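Local coordinates for 433aa long hypothetical phosphoribosylglycinamide formyl transferase (PDB 2DWC), which belongs to the ATP-grasp superfamily, with a preATP-grasp and a PurT-type C-terminal domain, and holds adenosine-5'-diphosphate in this model, at residues V2-K6 with E102-F107; H61-V65 with V77-E81; P230-G234 with S245-I251; P342-H346 with A400-E405. One frame throughout, in Å; residues are numbered along the deposited sequence.

Interaction 1: residues V2-K6 with E102-F107; sequences VVMIK and EKDGYF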
loop_
_atom_site.group_PDB
_atom_site.type_symbol
_atom_site.label_atom_id
_atom_site.label_comp_id
_atom_site.label_asym_id
_atom_site.label_seq_id
_atom_site.Cartn_x
_atom_site.Cartn_y
_atom_site.Cartn_z
ATOM N N VAL B 2 -15.842 28.331 2.712
ATOM C CA VAL B 2 -15.794 27.329 3.822
ATOM C C VAL B 2 -15.962 25.882 3.323
ATOM O O VAL B 2 -16.433 25.627 2.204
ATOM C CB VAL B 2 -16.887 27.608 4.919
ATOM C CG1 VAL B 2 -16.760 29.100 5.372
ATOM C CG2 VAL B 2 -18.274 27.337 4.394
ATOM N N VAL B 3 -15.552 24.941 4.170
ATOM C CA VAL B 3 -15.660 23.498 3.868
ATOM C C VAL B 3 -17.128 23.091 3.730
ATOM O O VAL B 3 -17.937 23.319 4.649
ATOM C CB VAL B 3 -15.011 22.686 5.013
ATOM C CG1 VAL B 3 -15.317 21.201 4.867
ATOM C CG2 VAL B 3 -13.516 22.950 5.080
ATOM N N MET B 4 -17.486 22.462 2.607
ATOM C CA MET B 4 -18.873 22.099 2.369
ATOM C C MET B 4 -19.275 20.720 2.820
ATOM O O MET B 4 -20.468 20.425 2.778
ATOM C CB MET B 4 -19.234 22.274 0.885
ATOM C CG MET B 4 -18.512 21.270 -0.037
ATOM S SD MET B 4 -19.137 21.618 -1.741
ATOM C CE MET B 4 -18.288 23.170 -2.020
ATOM N N ILE B 5 -18.315 19.859 3.232
ATOM C CA ILE B 5 -18.710 18.546 3.716
ATOM C C ILE B 5 -18.636 18.562 5.267
ATOM O O ILE B 5 -18.361 19.589 5.851
ATOM C CB ILE B 5 -17.792 17.416 3.206
ATOM C CG1 ILE B 5 -16.338 17.642 3.654
ATOM C CG2 ILE B 5 -17.817 17.385 1.651
ATOM C CD1 ILE B 5 -15.467 16.310 3.561
ATOM N N LYS B 6 -18.929 17.439 5.904
ATOM C CA LYS B 6 -18.872 17.376 7.356
ATOM C C LYS B 6 -18.164 16.107 7.797
ATOM O O LYS B 6 -17.775 15.258 6.982
ATOM C CB LYS B 6 -20.266 17.391 7.937
ATOM C CG LYS B 6 -21.120 16.237 7.418
ATOM C CD LYS B 6 -22.587 16.486 7.759
ATOM C CE LYS B 6 -23.488 15.487 7.054
ATOM N NZ LYS B 6 -23.165 14.112 7.514
ATOM N N GLU B 102 -17.166 24.232 -7.263
ATOM C CA GLU B 102 -17.427 24.553 -5.841
ATOM C C GLU B 102 -18.704 25.343 -5.685
ATOM O O GLU B 102 -19.519 25.062 -4.782
ATOM C CB GLU B 102 -16.174 25.299 -5.339
ATOM C CG GLU B 102 -16.091 25.711 -3.930
ATOM C CD GLU B 102 -14.707 26.303 -3.706
ATOM O OE1 GLU B 102 -14.502 27.488 -4.096
ATOM O OE2 GLU B 102 -13.825 25.559 -3.196
ATOM N N LYS B 103 -18.892 26.333 -6.567
ATOM C CA LYS B 103 -20.103 27.145 -6.549
ATOM C C LYS B 103 -21.342 26.309 -6.751
ATOM O O LYS B 103 -22.418 26.626 -6.246
ATOM C CB LYS B 103 -20.028 28.226 -7.649
ATOM C CG LYS B 103 -19.907 29.631 -7.144
ATOM C CD LYS B 103 -19.734 30.624 -8.303
ATOM C CE LYS B 103 -20.739 30.353 -9.441
ATOM N NZ LYS B 103 -22.184 30.607 -9.092
ATOM N N ASP B 104 -21.194 25.210 -7.485
ATOM C CA ASP B 104 -22.306 24.315 -7.763
ATOM C C ASP B 104 -22.450 23.202 -6.741
ATOM O O ASP B 104 -23.188 22.244 -6.966
ATOM C CB ASP B 104 -22.114 23.705 -9.169
ATOM C CG ASP B 104 -23.377 23.069 -9.722
ATOM O OD1 ASP B 104 -24.450 23.685 -9.599
ATOM O OD2 ASP B 104 -23.302 21.960 -10.311
ATOM N N GLY B 105 -21.698 23.294 -5.648
ATOM C CA GLY B 105 -21.819 22.312 -4.594
ATOM C C GLY B 105 -20.939 21.062 -4.646
ATOM O O GLY B 105 -21.259 20.084 -3.968
ATOM N N TYR B 106 -19.880 21.056 -5.464
ATOM C CA TYR B 106 -18.989 19.892 -5.472
ATOM C C TYR B 106 -17.773 20.299 -4.682
ATOM O O TYR B 106 -17.233 21.403 -4.894
ATOM C CB TYR B 106 -18.539 19.534 -6.896
ATOM C CG TYR B 106 -19.688 19.013 -7.704
ATOM C CD1 TYR B 106 -20.373 19.847 -8.578
ATOM C CD2 TYR B 106 -20.140 17.701 -7.539
ATOM C CE1 TYR B 106 -21.487 19.408 -9.268
ATOM C CE2 TYR B 106 -21.271 17.246 -8.252
ATOM C CZ TYR B 106 -21.921 18.115 -9.098
ATOM O OH TYR B 106 -23.027 17.689 -9.786
ATOM N N PHE B 107 -17.255 19.363 -3.880
ATOM C CA PHE B 107 -16.158 19.657 -2.981
ATOM C C PHE B 107 -14.770 19.596 -3.650
ATOM O O PHE B 107 -14.253 18.519 -3.951
ATOM C CB PHE B 107 -16.227 18.694 -1.771
ATOM C CG PHE B 107 -15.148 18.926 -0.752
ATOM C CD1 PHE B 107 -14.825 20.237 -0.348
ATOM C CD2 PHE B 107 -14.453 17.854 -0.198
ATOM C CE1 PHE B 107 -13.812 20.481 0.603
ATOM C CE2 PHE B 107 -13.421 18.099 0.781
ATOM C CZ PHE B 107 -13.122 19.425 1.162
#

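Interaction 2: residues H61-V65 with V77-E81; sequences HRSYV and VVERE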
loop_
_atom_site.group_PDB
_atom_site.type_symbol
_atom_site.label_atom_id
_atom_site.label_comp_id
_atom_site.label_asym_id
_atom_site.label_seq_id
_atom_site.Cartn_x
_atom_site.Cartn_y
_atom_site.Cartn_z
ATOM N N HIS B 61 -10.789 2.681 -10.709
ATOM C CA HIS B 61 -11.910 1.927 -11.265
ATOM C C HIS B 61 -12.216 2.385 -12.711
ATOM O O HIS B 61 -12.555 1.559 -13.567
ATOM C CB HIS B 61 -13.158 2.178 -10.422
ATOM C CG HIS B 61 -13.066 1.574 -9.058
ATOM N ND1 HIS B 61 -12.653 2.292 -7.958
ATOM C CD2 HIS B 61 -13.321 0.308 -8.617
ATOM C CE1 HIS B 61 -12.645 1.501 -6.896
ATOM N NE2 HIS B 61 -13.042 0.294 -7.267
ATOM N N ARG B 62 -12.109 3.685 -12.990
ATOM C CA ARG B 62 -12.412 4.185 -14.351
ATOM C C ARG B 62 -11.526 5.391 -14.622
ATOM O O ARG B 62 -11.053 6.037 -13.675
ATOM C CB ARG B 62 -13.862 4.731 -14.424
ATOM C CG ARG B 62 -15.016 3.845 -14.816
ATOM C CD ARG B 62 -16.296 4.763 -15.041
ATOM N NE ARG B 62 -16.759 5.566 -13.880
ATOM C CZ ARG B 62 -16.985 5.038 -12.682
ATOM N NH1 ARG B 62 -16.798 3.741 -12.480
ATOM N NH2 ARG B 62 -17.397 5.793 -11.670
ATOM N N SER B 63 -11.378 5.767 -15.894
ATOM C CA SER B 63 -10.539 6.949 -16.181
ATOM C C SER B 63 -11.155 7.777 -17.315
ATOM O O SER B 63 -12.001 7.270 -18.061
ATOM C CB SER B 63 -9.126 6.471 -16.524
ATOM O OG SER B 63 -9.132 5.756 -17.760
ATOM N N TYR B 64 -10.743 9.044 -17.406
ATOM C CA TYR B 64 -11.144 9.938 -18.498
ATOM C C TYR B 64 -9.839 10.593 -18.955
ATOM O O TYR B 64 -8.995 10.892 -18.139
ATOM C CB TYR B 64 -12.090 11.045 -18.038
ATOM C CG TYR B 64 -13.474 10.566 -17.691
ATOM C CD1 TYR B 64 -13.761 10.036 -16.441
ATOM C CD2 TYR B 64 -14.532 10.698 -18.626
ATOM C CE1 TYR B 64 -15.075 9.639 -16.097
ATOM C CE2 TYR B 64 -15.831 10.322 -18.299
ATOM C CZ TYR B 64 -16.104 9.800 -17.036
ATOM O OH TYR B 64 -17.401 9.514 -16.748
ATOM N N VAL B 65 -9.689 10.787 -20.266
ATOM C CA VAL B 65 -8.477 11.389 -20.824
ATOM C C VAL B 65 -8.864 12.626 -21.590
ATOM O O VAL B 65 -9.744 12.596 -22.460
ATOM C CB VAL B 65 -7.766 10.379 -21.812
ATOM C CG1 VAL B 65 -6.519 11.045 -22.466
ATOM C CG2 VAL B 65 -7.353 9.103 -21.083
ATOM N N VAL B 77 -16.960 15.595 -17.143
ATOM C CA VAL B 77 -16.599 14.522 -16.223
ATOM C C VAL B 77 -17.277 14.711 -14.857
ATOM O O VAL B 77 -17.832 13.773 -14.284
ATOM C CB VAL B 77 -15.057 14.494 -16.019
ATOM C CG1 VAL B 77 -14.709 13.368 -15.005
ATOM C CG2 VAL B 77 -14.361 14.216 -17.386
ATOM N N VAL B 78 -17.210 15.914 -14.324
ATOM C CA VAL B 78 -17.823 16.159 -13.004
ATOM C C VAL B 78 -19.338 15.921 -13.037
ATOM O O VAL B 78 -19.889 15.282 -12.132
ATOM C CB VAL B 78 -17.514 17.598 -12.495
ATOM C CG1 VAL B 78 -18.378 17.917 -11.221
ATOM C CG2 VAL B 78 -15.988 17.721 -12.176
ATOM N N GLU B 79 -20.021 16.362 -14.092
ATOM C CA GLU B 79 -21.445 16.127 -14.134
ATOM C C GLU B 79 -21.784 14.653 -14.242
ATOM O O GLU B 79 -22.797 14.178 -13.702
ATOM C CB GLU B 79 -22.100 16.885 -15.295
ATOM C CG GLU B 79 -22.418 18.299 -14.975
ATOM C CD GLU B 79 -23.494 18.404 -13.861
ATOM O OE1 GLU B 79 -24.470 17.613 -13.867
ATOM O OE2 GLU B 79 -23.338 19.286 -12.996
ATOM N N ARG B 80 -20.969 13.909 -14.984
ATOM C CA ARG B 80 -21.226 12.476 -15.098
ATOM C C ARG B 80 -21.017 11.723 -13.797
ATOM O O ARG B 80 -21.810 10.866 -13.421
ATOM C CB ARG B 80 -20.291 11.854 -16.170
ATOM C CG ARG B 80 -20.717 12.204 -17.615
ATOM C CD ARG B 80 -19.745 11.616 -18.620
ATOM N NE ARG B 80 -19.613 10.148 -18.529
ATOM C CZ ARG B 80 -20.382 9.293 -19.212
ATOM N NH1 ARG B 80 -20.198 7.981 -19.106
ATOM N NH2 ARG B 80 -21.383 9.753 -20.001
ATOM N N GLU B 81 -19.922 12.065 -13.120
ATOM C CA GLU B 81 -19.474 11.326 -11.954
ATOM C C GLU B 81 -19.988 11.779 -10.576
ATOM O O GLU B 81 -20.069 10.950 -9.659
ATOM C CB GLU B 81 -17.940 11.330 -11.957
ATOM C CG GLU B 81 -17.290 10.606 -13.191
ATOM C CD GLU B 81 -17.627 9.101 -13.262
ATOM O OE1 GLU B 81 -17.571 8.505 -14.382
ATOM O OE2 GLU B 81 -17.956 8.520 -12.216
HETATM O O HOH W 1 -18.625 6.574 -17.272
#

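Interaction 3: residues P230-G234 with S245-I251; sequences PKPVG and SWQPAEI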
loop_
_atom_site.group_PDB
_atom_site.type_symbol
_atom_site.label_atom_id
_atom_site.label_comp_id
_atom_site.label_asym_id
_atom_site.label_seq_id
_atom_site.Cartn_x
_atom_site.Cartn_y
_atom_site.Cartn_z
ATOM N N PRO B 230 3.016 16.325 10.771
ATOM C CA PRO B 230 3.985 15.220 10.711
ATOM C C PRO B 230 5.378 15.823 10.976
ATOM O O PRO B 230 5.564 17.060 10.951
ATOM C CB PRO B 230 3.927 14.743 9.241
ATOM C CG PRO B 230 2.520 15.110 8.807
ATOM C CD PRO B 230 2.283 16.485 9.498
ATOM N N LYS B 231 6.380 14.971 11.174
ATOM C CA LYS B 231 7.725 15.504 11.347
ATOM C C LYS B 231 8.162 16.171 10.028
ATOM O O LYS B 231 7.794 15.723 8.933
ATOM C CB LYS B 231 8.693 14.363 11.696
ATOM C CG LYS B 231 8.547 13.869 13.103
ATOM C CD LYS B 231 9.295 14.885 14.003
ATOM C CE LYS B 231 9.383 14.438 15.426
ATOM N NZ LYS B 231 10.298 15.383 16.166
ATOM N N PRO B 232 8.945 17.257 10.095
ATOM C CA PRO B 232 9.408 17.933 8.878
ATOM C C PRO B 232 10.170 16.949 7.947
ATOM O O PRO B 232 10.867 16.036 8.418
ATOM C CB PRO B 232 10.361 19.032 9.422
ATOM C CG PRO B 232 9.795 19.335 10.768
ATOM C CD PRO B 232 9.389 17.963 11.315
ATOM N N VAL B 233 10.051 17.157 6.646
ATOM C CA VAL B 233 10.717 16.315 5.662
ATOM C C VAL B 233 11.848 17.104 5.036
ATOM O O VAL B 233 11.616 18.154 4.443
ATOM C CB VAL B 233 9.692 15.865 4.537
ATOM C CG1 VAL B 233 10.414 15.343 3.289
ATOM C CG2 VAL B 233 8.776 14.802 5.117
ATOM N N GLY B 234 13.085 16.626 5.171
ATOM C CA GLY B 234 14.147 17.346 4.509
ATOM C C GLY B 234 14.289 16.941 3.036
ATOM O O GLY B 234 13.876 15.831 2.658
ATOM N N SER B 245 14.546 12.868 -0.560
ATOM C CA SER B 245 13.877 13.472 0.598
ATOM C C SER B 245 13.999 12.507 1.751
ATOM O O SER B 245 14.322 11.318 1.560
ATOM C CB SER B 245 12.394 13.766 0.318
ATOM O OG SER B 245 11.713 12.537 0.051
ATOM N N TRP B 246 13.762 12.986 2.974
ATOM C CA TRP B 246 13.925 12.082 4.087
ATOM C C TRP B 246 13.156 12.623 5.257
ATOM O O TRP B 246 12.832 13.813 5.298
ATOM C CB TRP B 246 15.438 11.941 4.474
ATOM C CG TRP B 246 16.141 13.289 4.726
ATOM C CD1 TRP B 246 16.240 13.986 5.919
ATOM C CD2 TRP B 246 16.760 14.097 3.732
ATOM N NE1 TRP B 246 16.892 15.206 5.693
ATOM C CE2 TRP B 246 17.213 15.282 4.359
ATOM C CE3 TRP B 246 16.985 13.934 2.352
ATOM C CZ2 TRP B 246 17.875 16.300 3.647
ATOM C CZ3 TRP B 246 17.647 14.942 1.647
ATOM C CH2 TRP B 246 18.084 16.117 2.303
ATOM N N GLN B 247 12.871 11.748 6.217
ATOM C CA GLN B 247 12.139 12.182 7.419
ATOM C C GLN B 247 12.759 11.436 8.586
ATOM O O GLN B 247 13.001 10.252 8.492
ATOM C CB GLN B 247 10.652 11.808 7.323
ATOM C CG GLN B 247 9.757 12.514 8.370
ATOM C CD GLN B 247 8.303 12.045 8.302
ATOM O OE1 GLN B 247 8.044 10.832 8.224
ATOM N NE2 GLN B 247 7.350 12.988 8.377
ATOM N N PRO B 248 13.027 12.121 9.711
ATOM C CA PRO B 248 12.792 13.547 9.961
ATOM C C PRO B 248 13.983 14.391 9.537
ATOM O O PRO B 248 15.119 13.901 9.440
ATOM C CB PRO B 248 12.573 13.596 11.472
ATOM C CG PRO B 248 13.638 12.570 11.997
ATOM C CD PRO B 248 13.602 11.439 10.899
ATOM N N ALA B 249 13.723 15.649 9.239
ATOM C CA ALA B 249 14.805 16.570 8.877
ATOM C C ALA B 249 15.682 16.746 10.141
ATOM O O ALA B 249 15.171 16.797 11.252
ATOM C CB ALA B 249 14.216 17.909 8.462
ATOM N N GLU B 250 16.990 16.836 9.962
ATOM C CA GLU B 250 17.876 16.974 11.112
ATOM C C GLU B 250 18.054 18.444 11.451
ATOM O O GLU B 250 19.056 19.068 11.086
ATOM C CB GLU B 250 19.210 16.306 10.796
ATOM C CG GLU B 250 19.059 14.776 10.648
ATOM C CD GLU B 250 20.404 14.060 10.448
ATOM O OE1 GLU B 250 20.996 14.183 9.350
ATOM O OE2 GLU B 250 20.859 13.377 11.402
ATOM N N ILE B 251 17.034 18.994 12.105
ATOM C CA ILE B 251 17.012 20.394 12.507
ATOM C C ILE B 251 16.773 20.484 14.013
ATOM O O ILE B 251 16.324 19.521 14.641
ATOM C CB ILE B 251 15.893 21.190 11.747
ATOM C CG1 ILE B 251 14.502 20.647 12.132
ATOM C CG2 ILE B 251 16.164 21.131 10.238
ATOM C CD1 ILE B 251 13.323 21.444 11.513
#

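Interaction 4: residues P342-H346 with A400-E405; sequences PAATH and AKRKAE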
loop_
_atom_site.group_PDB
_atom_site.type_symbol
_atom_site.label_atom_id
_atom_site.label_comp_id
_atom_site.label_asym_id
_atom_site.label_seq_id
_atom_site.Cartn_x
_atom_site.Cartn_y
_atom_site.Cartn_z
ATOM N N PRO B 342 12.581 6.406 10.754
ATOM C CA PRO B 342 13.188 7.347 9.807
ATOM C C PRO B 342 13.298 6.666 8.439
ATOM O O PRO B 342 13.503 5.448 8.365
ATOM C CB PRO B 342 14.583 7.605 10.404
ATOM C CG PRO B 342 14.329 7.508 11.906
ATOM C CD PRO B 342 13.435 6.254 11.960
ATOM N N ALA B 343 13.192 7.463 7.375
ATOM C CA ALA B 343 13.281 6.873 6.024
ATOM C C ALA B 343 13.685 7.916 5.021
ATOM O O ALA B 343 13.794 9.094 5.336
ATOM C CB ALA B 343 11.900 6.216 5.622
ATOM N N ALA B 344 13.939 7.482 3.801
ATOM C CA ALA B 344 14.350 8.401 2.757
ATOM C C ALA B 344 13.957 7.846 1.412
ATOM O O ALA B 344 13.697 6.644 1.279
ATOM C CB ALA B 344 15.897 8.550 2.779
ATOM N N THR B 345 13.958 8.719 0.411
ATOM C CA THR B 345 13.672 8.323 -0.970
ATOM C C THR B 345 14.747 8.896 -1.874
ATOM O O THR B 345 15.457 9.835 -1.502
ATOM C CB THR B 345 12.344 8.895 -1.511
ATOM O OG1 THR B 345 12.483 10.317 -1.693
ATOM C CG2 THR B 345 11.190 8.588 -0.581
ATOM N N HIS B 346 14.908 8.295 -3.047
ATOM C CA HIS B 346 15.773 8.849 -4.066
ATOM C C HIS B 346 15.052 8.554 -5.391
ATOM O O HIS B 346 14.578 7.431 -5.614
ATOM C CB HIS B 346 17.167 8.215 -4.053
ATOM C CG HIS B 346 18.152 8.983 -4.878
ATOM N ND1 HIS B 346 18.110 9.004 -6.259
ATOM C CD2 HIS B 346 19.140 9.844 -4.516
ATOM C CE1 HIS B 346 19.023 9.848 -6.713
ATOM N NE2 HIS B 346 19.658 10.373 -5.678
ATOM N N ALA B 400 19.533 5.749 6.034
ATOM C CA ALA B 400 18.440 5.596 5.045
ATOM C C ALA B 400 18.667 6.473 3.810
ATOM O O ALA B 400 18.437 6.006 2.684
ATOM C CB ALA B 400 17.094 5.910 5.698
ATOM N N LYS B 401 19.118 7.725 3.991
ATOM C CA LYS B 401 19.413 8.605 2.848
ATOM C C LYS B 401 20.454 7.978 1.921
ATOM O O LYS B 401 20.274 7.921 0.692
ATOM C CB LYS B 401 19.956 9.980 3.313
ATOM C CG LYS B 401 18.985 10.825 4.094
ATOM C CD LYS B 401 19.677 12.013 4.740
ATOM C CE LYS B 401 20.277 12.976 3.698
ATOM N NZ LYS B 401 20.938 14.139 4.386
ATOM N N ARG B 402 21.561 7.498 2.498
ATOM C CA ARG B 402 22.602 6.905 1.663
ATOM C C ARG B 402 22.114 5.633 1.010
ATOM O O ARG B 402 22.434 5.366 -0.149
ATOM C CB ARG B 402 23.880 6.616 2.479
ATOM C CG ARG B 402 24.766 7.845 2.686
ATOM C CD ARG B 402 26.109 7.470 3.381
ATOM N NE ARG B 402 25.899 6.746 4.644
ATOM C CZ ARG B 402 25.820 7.313 5.850
ATOM N NH1 ARG B 402 25.944 8.632 5.995
ATOM N NH2 ARG B 402 25.594 6.557 6.913
ATOM N N LYS B 403 21.325 4.841 1.729
ATOM C CA LYS B 403 20.832 3.607 1.144
ATOM C C LYS B 403 19.848 3.799 -0.027
ATOM O O LYS B 403 19.950 3.079 -1.045
ATOM C CB LYS B 403 20.190 2.776 2.215
ATOM C CG LYS B 403 19.709 1.447 1.755
ATOM C CD LYS B 403 19.319 0.627 2.963
ATOM C CE LYS B 403 20.549 -0.007 3.618
ATOM N NZ LYS B 403 20.152 -1.006 4.645
ATOM N N ALA B 404 18.907 4.737 0.120
ATOM C CA ALA B 404 17.961 5.020 -0.969
ATOM C C ALA B 404 18.750 5.466 -2.194
ATOM O O ALA B 404 18.471 5.068 -3.317
ATOM C CB ALA B 404 16.942 6.127 -0.553
ATOM N N GLU B 405 19.739 6.330 -1.986
ATOM C CA GLU B 405 20.571 6.758 -3.111
ATOM C C GLU B 405 21.293 5.590 -3.775
ATOM O O GLU B 405 21.330 5.480 -5.019
ATOM C CB GLU B 405 21.606 7.784 -2.646
ATOM C CG GLU B 405 22.461 8.319 -3.761
ATOM C CD GLU B 405 23.487 9.309 -3.232
ATOM O OE1 GLU B 405 23.976 9.112 -2.096
ATOM O OE2 GLU B 405 23.807 10.274 -3.955
HETATM O O HOH W 2 18.739 9.599 -0.884
HETATM O O HOH W 3 22.226 11.445 -6.291
#

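Interaction 1: residues V2-K6 with E102-F107
Met4 and Ile5 each place the first carbon of the main branch, Met4 CG and Ile5 CG1, between backbone N and carbonyl carbon (chi1 68° and 60°), whereas Phe107 swings its ring to the side opposite its own backbone N (chi1 -179°); together these rotations bring Met4 and Ile5 onto the Phe107 ring. Ile5 comes in at about a right angle to the ring. Ile5 CG1 stands over one face, displaced toward the rim, and Ile5 CG2 lies 3.9 Å from Phe107 CD2. Met4 approaches the same ring obliquely, with Met4 CG 3.8 Å from Phe107 CD1.

Beyond CG the methionine first runs extended and then bends at its last torsion, which lays the thioether along the turn that follows helix 95-103. This turn is a Schellman motif: Gly105, with positive phi, is the C-prime residue, and its N is 2.9 Å from Glu102 O, while Tyr106 N reaches back to the carbonyl of the residue before Glu102. Met4 SD lies 3.4 Å from Gly105 O, and Met4 CE is 3.6 Å from Glu102 O. Met4 CE also packs against the aliphatic part of Glu102, 3.9 Å from Glu102 CG, while Glu102 OE2 accepts a hydrogen bond from Ala112 N.

Across the two segments everything rests on van der Waals contact. Phe107 is buried and bonds through its backbone to Ile86 in strand 85-88, at one margin of the parallel sheet of the preATP-grasp domain. Ile5 also touches Leu273, and parts of segment 2-6 meet a crystal neighbour.

Interaction 2: residues H61-V65 with V77-E81
The Tyr64 ring has both methyls of Val77 over one face, with Val77 CG1 4.0 Å from the ring centroid in a CH-pi contact, and Arg80 NE and Glu81 OE1 at its edge, near its plane. The Arg62 guanidinium is met at its edge by the Glu81 carboxylate, the two planes 24° apart. Arg62 grips side-on: Arg62 NE reaches Glu81 OE1 at 3.1 Å and Arg62 NH2 reaches Glu81 OE2 at 2.8 Å, both nearly straight, on the syn side but tilted out of the carboxylate plane. Tyr64 OH donates to the anti lone pair of Glu81 OE1 at 2.6 Å, and itself accepts from Arg80 NE at 2.9 Å, within the Arg80 guanidinium plane. A water links Tyr64 OH to Arg80 NH1. The bend of Glu81 at chi2 sets its carboxylate between Arg62 and the Tyr64 hydroxyl.

Here the end of helix 71-81 packs on the Rossmann-like parallel sheet of the preATP-grasp domain; its segment 77-81 runs at 158° to strand 62-65, nearly antiparallel, at one margin of the sheet. Glu44 also pairs with Arg62, and Lys21 with Glu81. With two arginines and a lysine close by, Glu81 is probably ionised, and its OE1, shared by two donors, fixes both the arginine and the phenol.

Interaction 3: residues P230-G234 with S245-I251
Gly234 and Trp246 form the tight end of this contact. They are an antiparallel hydrogen-bonded pair, with Trp246 N 2.9 Å from Gly234 O and a weak, bent return bond from Gly234 N to Trp246 O at 2.8 Å. The indole folds back over its partner because Trp246 CG sits between its own backbone N and carbonyl carbon (chi1 53°). With no side chain on Gly234 in the way, the ring lies flat against the glycine backbone: Gly234 CA makes a CH-pi contact 3.9 Å from the centroid of the five-membered ring, and Gly234 O stands over the centre of the same face. Lys401, in the helix beyond, makes a cation-pi contact with the indole.

Past this pair the regular ladder ends, but the backbones stay close, and a side chain adds its own bond. Gln247, extended, sends NE2 to Lys231 O at 2.8 Å; the acceptor lies in the Gln247 amide plane, though NE2 sits tilted from the Lys231 carbonyl plane. Gln247 OE1 is bonded to Ser306. Ala249 N reaches Pro232 O at 3.0 Å from above the carbonyl plane. A looser apolar contact, Pro232 CG to Ile251 CD1 at 4.2 Å, is covered by Val259 of helix 253-270. On the partly exposed side Lys231 CB and Pro248 CB are 4.0 Å apart; the lysine chain bends away, and its NZ forms a salt bridge with Glu256. A cis peptide bond precedes Pro248, where strand 241-247 ends.

Strands 225-238 and 241-247 make a beta hairpin in a large mixed sheet shared by the ATP-grasp and PurT C-terminal regions, and Gln237, farther along the first strand, belongs to the ADP pocket.

Interaction 4: residues P342-H346 with A400-E405
Strand 343-346 and helix 400-405 run in nearly the same direction, their axes 29° apart and only 6.7 Å from each other at closest approach. Small side chains permit so close a seat. Ala344 CB lies 3.5 Å from Lys401 CA, pressed onto the helix backbone, with Ala400 CB and Ala404 CB about it. In return Ala400 CB meets Ala343 CA at 3.9 Å, and Ala404 CB rests on the carbonyls of Ala344 and Thr345. The strand thus faces one side of the helix, one turn of which separates Ala400 from Ala404.

This is an alpha/beta layer of the PurT-type C-terminal region: strand 343-349 lies in the mixed sheet between strands 241-247 and 386-393, antiparallel to both, and helix 397-409 packs along it. Thr345 points away from the helix, and its OG1 is hydrogen-bonded to Ser245 and Tyr242.

At the far end the contact becomes polar. His346 carries its ring opposite its backbone N (chi1 -167°), which swings it beside Glu405, where His346 CD2 lies 3.7 Å from Glu405 CB. The imidazole and the carboxylate planes are 25° apart, but the two groups do not bond directly; a water spans them, 2.8 Å from His346 NE2 and donating to Glu405 OE2. A second water, at the edge of the imidazole and in its plane, donates to Lys401 O at 2.8 Å and weakly to Thr345 O. Farther along the same helix, His409 meets the His346 ring edge-to-face.

In the fold
From the N terminus, interaction 1 brings segment 2-6 onto the end of helix 95-103, closing a loop that takes in all four strands of the preATP-grasp parallel sheet. Interaction 2 falls within that loop and makes a short closure of its own; Tyr106 packs on Val78 and so joins the two. Interaction 3 comes later in the chain, as the hairpin closure 230-234 with 245-251. Interaction 4 follows in series and spans most of the C-terminal region. Strands 241-247 and 343-349 are neighbours in one sheet, so interactions 3 and 4 share it, about 12 Å apart between centres, while interactions 1 and 4 lie on opposite sides of the chain's centre.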